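Long-range contacts in blue-light-activated histidine kinase 2 (Erythrobacter litoralis HTCC2594, PDB 4R38), which senses blue light through a flavin-binding LOV domain, the part present here, and as a whole protein autophosphorylates as a histidine kinase linked to virulence: residues A73-L77 against E88-Y92; G100-L106 against I123-Q129. All blocks are in the same frame, centred on the assembly; numbering follows the deposited sequence.

Contact 1: A73-L77 against E88-Y92; sequences AVERL and EETIY. With RBF (riboflavin), chain E.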
ATOM      1  N   ALA A  73      -9.903   8.127   5.545  1.00 40.75           N
ATOM      2  CA  ALA A  73      -8.705   7.956   4.746  1.00 37.32           C
ATOM      3  C   ALA A  73      -8.757   6.626   3.999  1.00 36.60           C
ATOM      4  O   ALA A  73      -8.406   6.561   2.841  1.00 37.27           O
ATOM      5  CB  ALA A  73      -7.473   8.014   5.623  1.00 36.67           C
ATOM      6  N   VAL A  74      -9.214   5.569   4.662  1.00 36.18           N
ATOM      7  CA  VAL A  74      -9.293   4.274   3.997  1.00 33.07           C
ATOM      8  C   VAL A  74     -10.253   4.389   2.815  1.00 33.01           C
ATOM      9  O   VAL A  74      -9.955   3.891   1.734  1.00 36.68           O
ATOM     10  CB  VAL A  74      -9.765   3.155   4.984  1.00 37.21           C
ATOM     11  CG1 VAL A  74     -10.134   1.883   4.240  1.00 37.84           C
ATOM     12  CG2 VAL A  74      -8.644   2.854   5.990  1.00 41.08           C
ATOM     13  N   GLU A  75     -11.384   5.065   3.005  1.00 33.54           N
ATOM     14  CA  GLU A  75     -12.346   5.196   1.899  1.00 37.21           C
ATOM     15  C   GLU A  75     -11.824   6.076   0.740  1.00 41.57           C
ATOM     16  O   GLU A  75     -12.131   5.821  -0.424  1.00 41.61           O
ATOM     17  CB  GLU A  75     -13.722   5.653   2.408  1.00 39.21           C
ATOM     18  CG  GLU A  75     -14.751   5.972   1.328  1.00 47.28           C
ATOM     19  CD  GLU A  75     -14.873   4.909   0.215  1.00 53.71           C
ATOM     20  OE1 GLU A  75     -14.566   3.698   0.423  1.00 45.20           O
ATOM     21  OE2 GLU A  75     -15.297   5.303  -0.890  1.00 50.06           O
ATOM     22  N   ARG A  76     -11.010   7.086   1.039  1.00 36.68           N
ATOM     23  CA  ARG A  76     -10.373   7.857  -0.044  1.00 36.12           C
ATOM     24  C   ARG A  76      -9.468   6.970  -0.915  1.00 39.56           C
ATOM     25  O   ARG A  76      -9.476   7.056  -2.149  1.00 42.18           O
ATOM     26  CB  ARG A  76      -9.648   9.060   0.555  1.00 41.35           C
ATOM     27  CG  ARG A  76     -10.651  10.109   1.037  1.00 45.50           C
ATOM     28  CD  ARG A  76     -10.038  11.459   1.352  1.00 50.51           C
ATOM     29  NE  ARG A  76      -9.103  11.392   2.471  1.00 51.96           N
ATOM     30  CZ  ARG A  76      -9.429  11.497   3.755  1.00 54.32           C
ATOM     31  NH1 ARG A  76     -10.692  11.659   4.133  1.00 56.36           N
ATOM     32  NH2 ARG A  76      -8.476  11.419   4.673  1.00 55.95           N
ATOM     33  N   LEU A  77      -8.691   6.113  -0.264  1.00 34.63           N
ATOM     34  CA  LEU A  77      -7.893   5.127  -0.927  1.00 36.03           C
ATOM     35  C   LEU A  77      -8.723   4.160  -1.764  1.00 36.78           C
ATOM     36  O   LEU A  77      -8.413   3.925  -2.908  1.00 38.73           O
ATOM     37  CB  LEU A  77      -7.054   4.351   0.073  1.00 34.07           C
ATOM     38  CG  LEU A  77      -5.987   5.111   0.880  1.00 34.40           C
ATOM     39  CD1 LEU A  77      -5.232   4.159   1.815  1.00 35.72           C
ATOM     40  CD2 LEU A  77      -5.028   5.834   0.017  1.00 37.44           C
ATOM     41  N   GLU A  88      -3.008  10.378  -2.574  1.00 38.97           N
ATOM     42  CA  GLU A  88      -2.004  10.549  -1.546  1.00 44.02           C
ATOM     43  C   GLU A  88      -2.743  10.707  -0.203  1.00 42.08           C
ATOM     44  O   GLU A  88      -3.678  11.491  -0.110  1.00 42.84           O
ATOM     45  CB  GLU A  88      -1.163  11.774  -1.929  1.00 44.94           C
ATOM     46  CG  GLU A  88      -0.099  12.191  -0.959  1.00 52.10           C
ATOM     47  CD  GLU A  88       0.875  13.184  -1.602  1.00 56.73           C
ATOM     48  OE1 GLU A  88       0.497  13.846  -2.593  1.00 63.74           O
ATOM     49  OE2 GLU A  88       2.018  13.291  -1.124  1.00 57.17           O
ATOM     50  N   GLU A  89      -2.353   9.924   0.808  1.00 43.22           N
ATOM     51  CA  GLU A  89      -2.962   9.939   2.141  1.00 46.79           C
ATOM     52  C   GLU A  89      -1.913   9.573   3.186  1.00 43.56           C
ATOM     53  O   GLU A  89      -1.064   8.719   2.941  1.00 42.61           O
ATOM     54  CB  GLU A  89      -4.093   8.900   2.268  1.00 55.37           C
ATOM     55  CG  GLU A  89      -5.349   9.175   1.468  1.00 56.14           C
ATOM     56  CD  GLU A  89      -6.135  10.362   1.987  1.00 59.05           C
ATOM     57  OE1 GLU A  89      -6.090  10.633   3.214  1.00 49.45           O
ATOM     58  OE2 GLU A  89      -6.799  11.024   1.157  1.00 66.42           O
ATOM     59  N   THR A  90      -1.997  10.196   4.361  1.00 38.55           N
ATOM     60  CA  THR A  90      -1.217   9.763   5.514  1.00 38.08           C
ATOM     61  C   THR A  90      -2.105   8.918   6.430  1.00 43.26           C
ATOM     62  O   THR A  90      -3.101   9.406   6.947  1.00 43.41           O
ATOM     63  CB  THR A  90      -0.649  10.963   6.261  1.00 43.21           C
ATOM     64  OG1 THR A  90       0.130  11.748   5.345  1.00 43.04           O
ATOM     65  CG2 THR A  90       0.230  10.518   7.424  1.00 52.20           C
ATOM     66  N   ILE A  91      -1.724   7.660   6.627  1.00 38.88           N
ATOM     67  CA  ILE A  91      -2.587   6.669   7.273  1.00 35.41           C
ATOM     68  C   ILE A  91      -1.815   5.966   8.405  1.00 39.77           C
ATOM     69  O   ILE A  91      -0.608   5.738   8.308  1.00 40.29           O
ATOM     70  CB  ILE A  91      -3.097   5.663   6.215  1.00 36.82           C
ATOM     71  CG1 ILE A  91      -4.238   4.812   6.758  1.00 41.72           C
ATOM     72  CG2 ILE A  91      -1.928   4.818   5.659  1.00 40.08           C
ATOM     73  CD1 ILE A  91      -4.925   3.965   5.689  1.00 43.21           C
ATOM     74  N   TYR A  92      -2.489   5.666   9.500  1.00 37.60           N
ATOM     75  CA  TYR A  92      -1.852   4.976  10.616  1.00 37.11           C
ATOM     76  C   TYR A  92      -1.752   3.479  10.361  1.00 41.31           C
ATOM     77  O   TYR A  92      -2.746   2.809  10.087  1.00 37.97           O
ATOM     78  CB  TYR A  92      -2.614   5.234  11.915  1.00 43.89           C
ATOM     79  CG  TYR A  92      -1.775   5.009  13.162  1.00 49.06           C
ATOM     80  CD1 TYR A  92      -0.902   5.991  13.616  1.00 55.96           C
ATOM     81  CD2 TYR A  92      -1.851   3.818  13.878  1.00 46.27           C
ATOM     82  CE1 TYR A  92      -0.139   5.798  14.759  1.00 55.68           C
ATOM     83  CE2 TYR A  92      -1.071   3.611  15.018  1.00 43.28           C
ATOM     84  CZ  TYR A  92      -0.232   4.609  15.454  1.00 51.22           C
ATOM     85  OH  TYR A  92       0.538   4.419  16.584  1.00 54.69           O
TER
HETATM   86  N1  RBF E 201      -2.780   0.706   2.858  1.00 32.94           N
HETATM   87  C2  RBF E 201      -2.058   0.857   3.999  1.00 32.43           C
HETATM   88  O2  RBF E 201      -2.627   0.924   5.073  1.00 33.68           O
HETATM   89  N3  RBF E 201      -0.695   0.942   3.924  1.00 36.72           N
HETATM   90  C4  RBF E 201      -0.027   0.788   2.760  1.00 34.70           C
HETATM   91  O4  RBF E 201       1.223   0.863   2.719  1.00 33.47           O
HETATM   92  C4A RBF E 201      -0.746   0.556   1.561  1.00 32.00           C
HETATM   93  N5  RBF E 201      -0.146   0.347   0.361  1.00 30.60           N
HETATM   94  C5A RBF E 201      -0.877   0.120  -0.744  1.00 29.86           C
HETATM   95  C6  RBF E 201      -0.277  -0.083  -2.018  1.00 31.93           C
HETATM   96  C7  RBF E 201      -1.037  -0.335  -3.159  1.00 36.78           C
HETATM   97  C7M RBF E 201      -0.265  -0.536  -4.487  1.00 35.29           C
HETATM   98  C8  RBF E 201      -2.428  -0.363  -3.061  1.00 33.17           C
HETATM   99  C8M RBF E 201      -3.366  -0.607  -4.244  1.00 38.39           C
HETATM  100  C9  RBF E 201      -3.026  -0.156  -1.849  1.00 33.20           C
HETATM  101  C9A RBF E 201      -2.283   0.097  -0.659  1.00 33.32           C
HETATM  102  N10 RBF E 201      -2.935   0.266   0.551  1.00 31.29           N
HETATM  103  C10 RBF E 201      -2.174   0.508   1.686  1.00 30.46           C
HETATM  104  C1' RBF E 201      -4.391   0.328   0.682  1.00 32.03           C
HETATM  105  C2' RBF E 201      -5.120  -0.967   1.022  1.00 29.30           C
HETATM  106  O2' RBF E 201      -4.512  -1.988   0.341  1.00 33.78           O
HETATM  107  C3' RBF E 201      -6.582  -0.836   0.610  1.00 33.86           C
HETATM  108  O3' RBF E 201      -6.673  -0.695  -0.781  1.00 34.84           O
HETATM  109  C4' RBF E 201      -7.248   0.378   1.253  1.00 33.84           C
HETATM  110  O4' RBF E 201      -7.216   0.293   2.654  1.00 33.45           O
HETATM  111  C5' RBF E 201      -8.696   0.506   0.795  1.00 33.89           C
HETATM  112  O5' RBF E 201      -9.418  -0.668   1.126  1.00 35.28           O
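The guanidinium of Arg76 turns its NE side to the carboxylate of Glu89. Both oxygens lie close to the guanidinium plane, at its edge. Arg76 NE donates to Glu89 OE2 at 2.7 Å, and Arg76 NH2 to Glu89 OE1 at 2.9 Å. This is a side-on, two-nitrogen salt bridge. The planes are 46° apart, and NE meets OE2 from above the carboxylate plane. One face of the guanidinium rests, off centre, on Ala73 CA of its own helix. The bend of Glu89 at chi2 (-69°) carries its carboxylate back over the helix, where OE1 also touches Ala73 CB at 3.8 Å.

Beneath the ion pair the contact is apolar. Leu77 CD2 packs on Glu89 CG at 3.7 Å, the two chains running past each other in opposite directions. Ile91 CD1 lies 3.9 Å from both Val74 CG2 and Leu77 CD1. The same methyl approaches riboflavin O2, while Val74 CG1 faces O4' of the ribityl chain. The contact thus closes part of the flavin pocket of this PAS-fold LOV domain. Helix 71-82 packs against edge strand 87-94, which pairs in the sheet with strand 100-109; Leu77 also touches Leu105 of that strand.

Contact 2: G100-L106 against I123-Q129; sequences GFWNHLL and IQVDMGQ. With RBF (riboflavin), chain E.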
ATOM      1  N   GLY A 100       3.020   1.203  16.090  1.00 52.85           N
ATOM      2  CA  GLY A 100       2.266   2.054  15.196  1.00 50.26           C
ATOM      3  C   GLY A 100       3.186   3.063  14.554  1.00 52.30           C
ATOM      4  O   GLY A 100       4.211   3.450  15.145  1.00 48.78           O
ATOM      5  N   PHE A 101       2.834   3.479  13.340  1.00 43.11           N
ATOM      6  CA  PHE A 101       3.546   4.561  12.665  1.00 44.89           C
ATOM      7  C   PHE A 101       2.677   5.224  11.618  1.00 47.73           C
ATOM      8  O   PHE A 101       1.744   4.617  11.112  1.00 42.11           O
ATOM      9  CB  PHE A 101       4.834   4.040  12.022  1.00 44.74           C
ATOM     10  CG  PHE A 101       4.615   3.144  10.810  1.00 44.36           C
ATOM     11  CD1 PHE A 101       4.799   3.635   9.527  1.00 39.04           C
ATOM     12  CD2 PHE A 101       4.233   1.814  10.967  1.00 45.34           C
ATOM     13  CE1 PHE A 101       4.607   2.822   8.404  1.00 41.66           C
ATOM     14  CE2 PHE A 101       4.039   1.002   9.860  1.00 42.46           C
ATOM     15  CZ  PHE A 101       4.237   1.500   8.575  1.00 41.19           C
ATOM     16  N   TRP A 102       2.992   6.473  11.288  1.00 41.71           N
ATOM     17  CA  TRP A 102       2.310   7.185  10.220  1.00 43.95           C
ATOM     18  C   TRP A 102       2.962   6.861   8.866  1.00 42.61           C
ATOM     19  O   TRP A 102       4.177   6.951   8.688  1.00 41.01           O
ATOM     20  CB  TRP A 102       2.287   8.695  10.494  1.00 45.36           C
ATOM     21  CG  TRP A 102       1.362   9.073  11.631  1.00 51.17           C
ATOM     22  CD1 TRP A 102       1.722   9.446  12.900  1.00 59.51           C
ATOM     23  CD2 TRP A 102      -0.075   9.087  11.606  1.00 44.30           C
ATOM     24  NE1 TRP A 102       0.604   9.702  13.657  1.00 54.03           N
ATOM     25  CE2 TRP A 102      -0.512   9.494  12.886  1.00 53.54           C
ATOM     26  CE3 TRP A 102      -1.030   8.816  10.621  1.00 44.85           C
ATOM     27  CZ2 TRP A 102      -1.863   9.623  13.208  1.00 51.11           C
ATOM     28  CZ3 TRP A 102      -2.374   8.943  10.942  1.00 52.63           C
ATOM     29  CH2 TRP A 102      -2.777   9.348  12.222  1.00 49.14           C
ATOM     30  N   ASN A 103       2.135   6.432   7.924  1.00 39.32           N
ATOM     31  CA  ASN A 103       2.599   6.027   6.615  1.00 40.70           C
ATOM     32  C   ASN A 103       2.028   7.015   5.622  1.00 41.27           C
ATOM     33  O   ASN A 103       0.812   7.124   5.475  1.00 39.61           O
ATOM     34  CB  ASN A 103       2.091   4.613   6.329  1.00 35.95           C
ATOM     35  CG  ASN A 103       2.566   4.051   4.987  1.00 37.63           C
ATOM     36  OD1 ASN A 103       3.093   4.764   4.097  1.00 38.28           O
ATOM     37  ND2 ASN A 103       2.398   2.759   4.832  1.00 38.63           N
ATOM     38  N   HIS A 104       2.912   7.774   4.978  1.00 34.94           N
ATOM     39  CA  HIS A 104       2.506   8.675   3.914  1.00 36.55           C
ATOM     40  C   HIS A 104       2.563   7.870   2.638  1.00 37.97           C
ATOM     41  O   HIS A 104       3.630   7.577   2.116  1.00 37.13           O
ATOM     42  CB  HIS A 104       3.443   9.881   3.837  1.00 40.05           C
ATOM     43  CG  HIS A 104       2.982  10.949   2.893  1.00 45.23           C
ATOM     44  ND1 HIS A 104       2.868  12.271   3.259  1.00 57.11           N
ATOM     45  CD2 HIS A 104       2.630  10.886   1.587  1.00 56.72           C
ATOM     46  CE1 HIS A 104       2.438  12.976   2.227  1.00 60.92           C
ATOM     47  NE2 HIS A 104       2.288  12.160   1.199  1.00 55.73           N
ATOM     48  N   LEU A 105       1.388   7.506   2.152  1.00 36.27           N
ATOM     49  CA  LEU A 105       1.246   6.642   1.004  1.00 35.58           C
ATOM     50  C   LEU A 105       0.908   7.484  -0.226  1.00 42.09           C
ATOM     51  O   LEU A 105       0.048   8.362  -0.171  1.00 44.12           O
ATOM     52  CB  LEU A 105       0.120   5.637   1.296  1.00 37.96           C
ATOM     53  CG  LEU A 105      -0.320   4.645   0.226  1.00 37.69           C
ATOM     54  CD1 LEU A 105       0.745   3.616  -0.129  1.00 47.66           C
ATOM     55  CD2 LEU A 105      -1.590   3.930   0.718  1.00 42.42           C
ATOM     56  N   LEU A 106       1.613   7.238  -1.317  1.00 36.96           N
ATOM     57  CA  LEU A 106       1.293   7.820  -2.612  1.00 32.26           C
ATOM     58  C   LEU A 106       1.118   6.673  -3.568  1.00 40.02           C
ATOM     59  O   LEU A 106       2.035   5.881  -3.751  1.00 42.20           O
ATOM     60  CB  LEU A 106       2.422   8.706  -3.148  1.00 40.74           C
ATOM     61  CG  LEU A 106       2.744   9.924  -2.320  1.00 46.63           C
ATOM     62  CD1 LEU A 106       3.765   9.564  -1.262  1.00 58.49           C
ATOM     63  CD2 LEU A 106       3.288  11.004  -3.238  1.00 48.01           C
ATOM     64  N   ILE A 123       4.178   4.071  -3.202  1.00 40.83           N
ATOM     65  CA  ILE A 123       5.338   4.194  -2.331  1.00 37.10           C
ATOM     66  C   ILE A 123       4.861   4.585  -0.951  1.00 37.08           C
ATOM     67  O   ILE A 123       3.804   5.218  -0.797  1.00 35.98           O
ATOM     68  CB  ILE A 123       6.382   5.210  -2.835  1.00 38.38           C
ATOM     69  CG1 ILE A 123       5.762   6.601  -2.945  1.00 41.35           C
ATOM     70  CG2 ILE A 123       6.952   4.724  -4.152  1.00 42.61           C
ATOM     71  CD1 ILE A 123       6.779   7.668  -3.269  1.00 56.24           C
ATOM     72  N   GLN A 124       5.619   4.136   0.048  1.00 35.43           N
ATOM     73  CA  GLN A 124       5.334   4.388   1.436  1.00 36.13           C
ATOM     74  C   GLN A 124       6.503   5.109   2.056  1.00 36.83           C
ATOM     75  O   GLN A 124       7.652   4.680   1.919  1.00 39.73           O
ATOM     76  CB  GLN A 124       5.166   3.085   2.194  1.00 37.31           C
ATOM     77  CG  GLN A 124       3.994   2.289   1.751  1.00 37.32           C
ATOM     78  CD  GLN A 124       4.225   1.446   0.524  1.00 45.65           C
ATOM     79  OE1 GLN A 124       5.356   1.181   0.122  1.00 41.32           O
ATOM     80  NE2 GLN A 124       3.125   0.993  -0.078  1.00 50.45           N
ATOM     81  N   VAL A 125       6.187   6.187   2.757  1.00 32.13           N
ATOM     82  CA  VAL A 125       7.179   6.954   3.491  1.00 41.27           C
ATOM     83  C   VAL A 125       6.804   6.952   4.968  1.00 39.99           C
ATOM     84  O   VAL A 125       5.725   7.409   5.352  1.00 38.64           O
ATOM     85  CB  VAL A 125       7.231   8.410   3.010  1.00 42.64           C
ATOM     86  CG1 VAL A 125       8.301   9.187   3.790  1.00 46.67           C
ATOM     87  CG2 VAL A 125       7.500   8.471   1.523  1.00 50.82           C
ATOM     88  N   ASP A 126       7.703   6.419   5.784  1.00 36.24           N
ATOM     89  CA  ASP A 126       7.547   6.370   7.230  1.00 38.52           C
ATOM     90  C   ASP A 126       7.694   7.767   7.839  1.00 46.84           C
ATOM     91  O   ASP A 126       8.792   8.341   7.813  1.00 46.23           O
ATOM     92  CB  ASP A 126       8.627   5.434   7.772  1.00 42.50           C
ATOM     93  CG  ASP A 126       8.441   5.069   9.230  1.00 48.69           C
ATOM     94  OD1 ASP A 126       7.703   5.763   9.973  1.00 45.83           O
ATOM     95  OD2 ASP A 126       9.072   4.068   9.630  1.00 47.60           O
ATOM     96  N   MET A 127       6.599   8.305   8.393  1.00 39.50           N
ATOM     97  CA  MET A 127       6.614   9.632   9.011  1.00 47.01           C
ATOM     98  C   MET A 127       6.750   9.535  10.537  1.00 50.09           C
ATOM     99  O   MET A 127       6.672  10.549  11.233  1.00 55.29           O
ATOM    100  CB  MET A 127       5.341  10.408   8.664  1.00 52.36           C
ATOM    101  CG  MET A 127       5.107  10.621   7.180  1.00 46.89           C
ATOM    102  SD  MET A 127       6.394  11.650   6.480  1.00 63.97           S
ATOM    103  CE  MET A 127       6.012  11.663   4.718  1.00 74.24           C
ATOM    104  N   GLY A 128       6.908   8.320  11.060  1.00 47.07           N
ATOM    105  CA  GLY A 128       7.198   8.126  12.479  1.00 50.29           C
ATOM    106  C   GLY A 128       5.990   8.070  13.394  1.00 57.65           C
ATOM    107  O   GLY A 128       4.876   7.819  12.943  1.00 48.83           O
ATOM    108  N   GLN A 129       6.228   8.325  14.681  1.00 66.93           N
ATOM    109  CA  GLN A 129       5.200   8.228  15.723  1.00 78.37           C
ATOM    110  C   GLN A 129       4.807   9.598  16.279  1.00 80.28           C
ATOM    111  O   GLN A 129       4.433  10.506  15.535  1.00 81.39           O
ATOM    112  CB  GLN A 129       5.698   7.340  16.874  1.00 78.91           C
ATOM    113  CG  GLN A 129       5.816   5.845  16.529  1.00 79.56           C
ATOM    114  CD  GLN A 129       6.936   5.506  15.539  1.00 77.41           C
ATOM    115  OE1 GLN A 129       6.788   4.603  14.708  1.00 69.46           O
ATOM    116  NE2 GLN A 129       8.064   6.209  15.637  1.00 87.70           N
TER
HETATM  117  N1  RBF E 201      -2.780   0.706   2.858  1.00 32.94           N
HETATM  118  C2  RBF E 201      -2.058   0.857   3.999  1.00 32.43           C
HETATM  119  O2  RBF E 201      -2.627   0.924   5.073  1.00 33.68           O
HETATM  120  N3  RBF E 201      -0.695   0.942   3.924  1.00 36.72           N
HETATM  121  C4  RBF E 201      -0.027   0.788   2.760  1.00 34.70           C
HETATM  122  O4  RBF E 201       1.223   0.863   2.719  1.00 33.47           O
HETATM  123  C4A RBF E 201      -0.746   0.556   1.561  1.00 32.00           C
HETATM  124  N5  RBF E 201      -0.146   0.347   0.361  1.00 30.60           N
HETATM  125  C5A RBF E 201      -0.877   0.120  -0.744  1.00 29.86           C
HETATM  126  C6  RBF E 201      -0.277  -0.083  -2.018  1.00 31.93           C
HETATM  127  C7  RBF E 201      -1.037  -0.335  -3.159  1.00 36.78           C
HETATM  128  C7M RBF E 201      -0.265  -0.536  -4.487  1.00 35.29           C
HETATM  129  C8  RBF E 201      -2.428  -0.363  -3.061  1.00 33.17           C
HETATM  130  C8M RBF E 201      -3.366  -0.607  -4.244  1.00 38.39           C
HETATM  131  C9  RBF E 201      -3.026  -0.156  -1.849  1.00 33.20           C
HETATM  132  C9A RBF E 201      -2.283   0.097  -0.659  1.00 33.32           C
HETATM  133  N10 RBF E 201      -2.935   0.266   0.551  1.00 31.29           N
HETATM  134  C10 RBF E 201      -2.174   0.508   1.686  1.00 30.46           C
HETATM  135  C1' RBF E 201      -4.391   0.328   0.682  1.00 32.03           C
HETATM  136  C2' RBF E 201      -5.120  -0.967   1.022  1.00 29.30           C
HETATM  137  O2' RBF E 201      -4.512  -1.988   0.341  1.00 33.78           O
HETATM  138  C3' RBF E 201      -6.582  -0.836   0.610  1.00 33.86           C
HETATM  139  O3' RBF E 201      -6.673  -0.695  -0.781  1.00 34.84           O
HETATM  140  C4' RBF E 201      -7.248   0.378   1.253  1.00 33.84           C
HETATM  141  O4' RBF E 201      -7.216   0.293   2.654  1.00 33.45           O
HETATM  142  C5' RBF E 201      -8.696   0.506   0.795  1.00 33.89           C
HETATM  143  O5' RBF E 201      -9.418  -0.668   1.126  1.00 35.28           O
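Strands 100-109 and 119-128 form an antiparallel beta hairpin in the PAS-fold sheet, and Asn103, Leu105 and Gln124 on one of its faces line the riboflavin pocket. Asn103 ND2 makes a weak bond to flavin O4 at 3.1 Å. Gln124 NE2 lies 3.4 Å from flavin O4 and equally far from flavin N5, and both bonds are weak. The bend of Gln124 at chi2 (82°) swings its amide towards the flavin. Asn103 ND2 also donates to Asn93 OD1, while Gln124 OE1 is bonded to Ser25 OG and its NE2 to Thr27 OG1, which probably holds the Gln124 amide in place. Asn103 OD1 packs on Gln124 CB at 3.3 Å and has no polar partner, although it is buried. The two amide planes are 68° apart. Leu105 lies over the flavin ring, its CD1 3.4 Å from flavin N5 and its CD2 above C4A and C10.

Backbone bonds join His104 with Val125 and Leu106 with Ile123 in both directions. Further along, Trp102 N donates to Gly128 O, and Met127 N to Trp102 O. Trp102 CB packs on Met127 CB at 4.0 Å. On the face away from the flavin, Leu106 CD1 meets Ile123 CG1 at 3.9 Å. At Asp126, OD1 accepts from Gly128 N at 2.9 Å, forming an Asx turn. The same oxygen lies 3.6 Å from Phe101 CD1, with ring and carboxylate planes 53° apart.

Asp126 OD2 forms a salt bridge with Arg95, which also makes a cation-pi contact with Phe101, and Met48 of helix 43-49 touches Phe101, Gln124 and Asp126. In the sheet, strand 100-109 has strand 87-94 as its other neighbour, and strand 119-128 has strand 25-30.

In the fold
From the N terminus, the chain passes through strands 25-30 and 38-41 and two short helices before helix 71-82. Contact 1 closes first, when the chain returns from that helix along strand 87-94. The chain then turns into strand 100-109, and contact 2 closes when strand 119-128 comes back beside it. The two loops follow in series and neither crosses the other. Strands 87-94 and 100-109 are sheet neighbours, so the contacts touch: Ile91 N bonds to Asn103 O, and Glu88 probably bonds to His104. Both contacts reach riboflavin, so helix 71-82 and the hairpin strands meet the flavin from different parts of the fold.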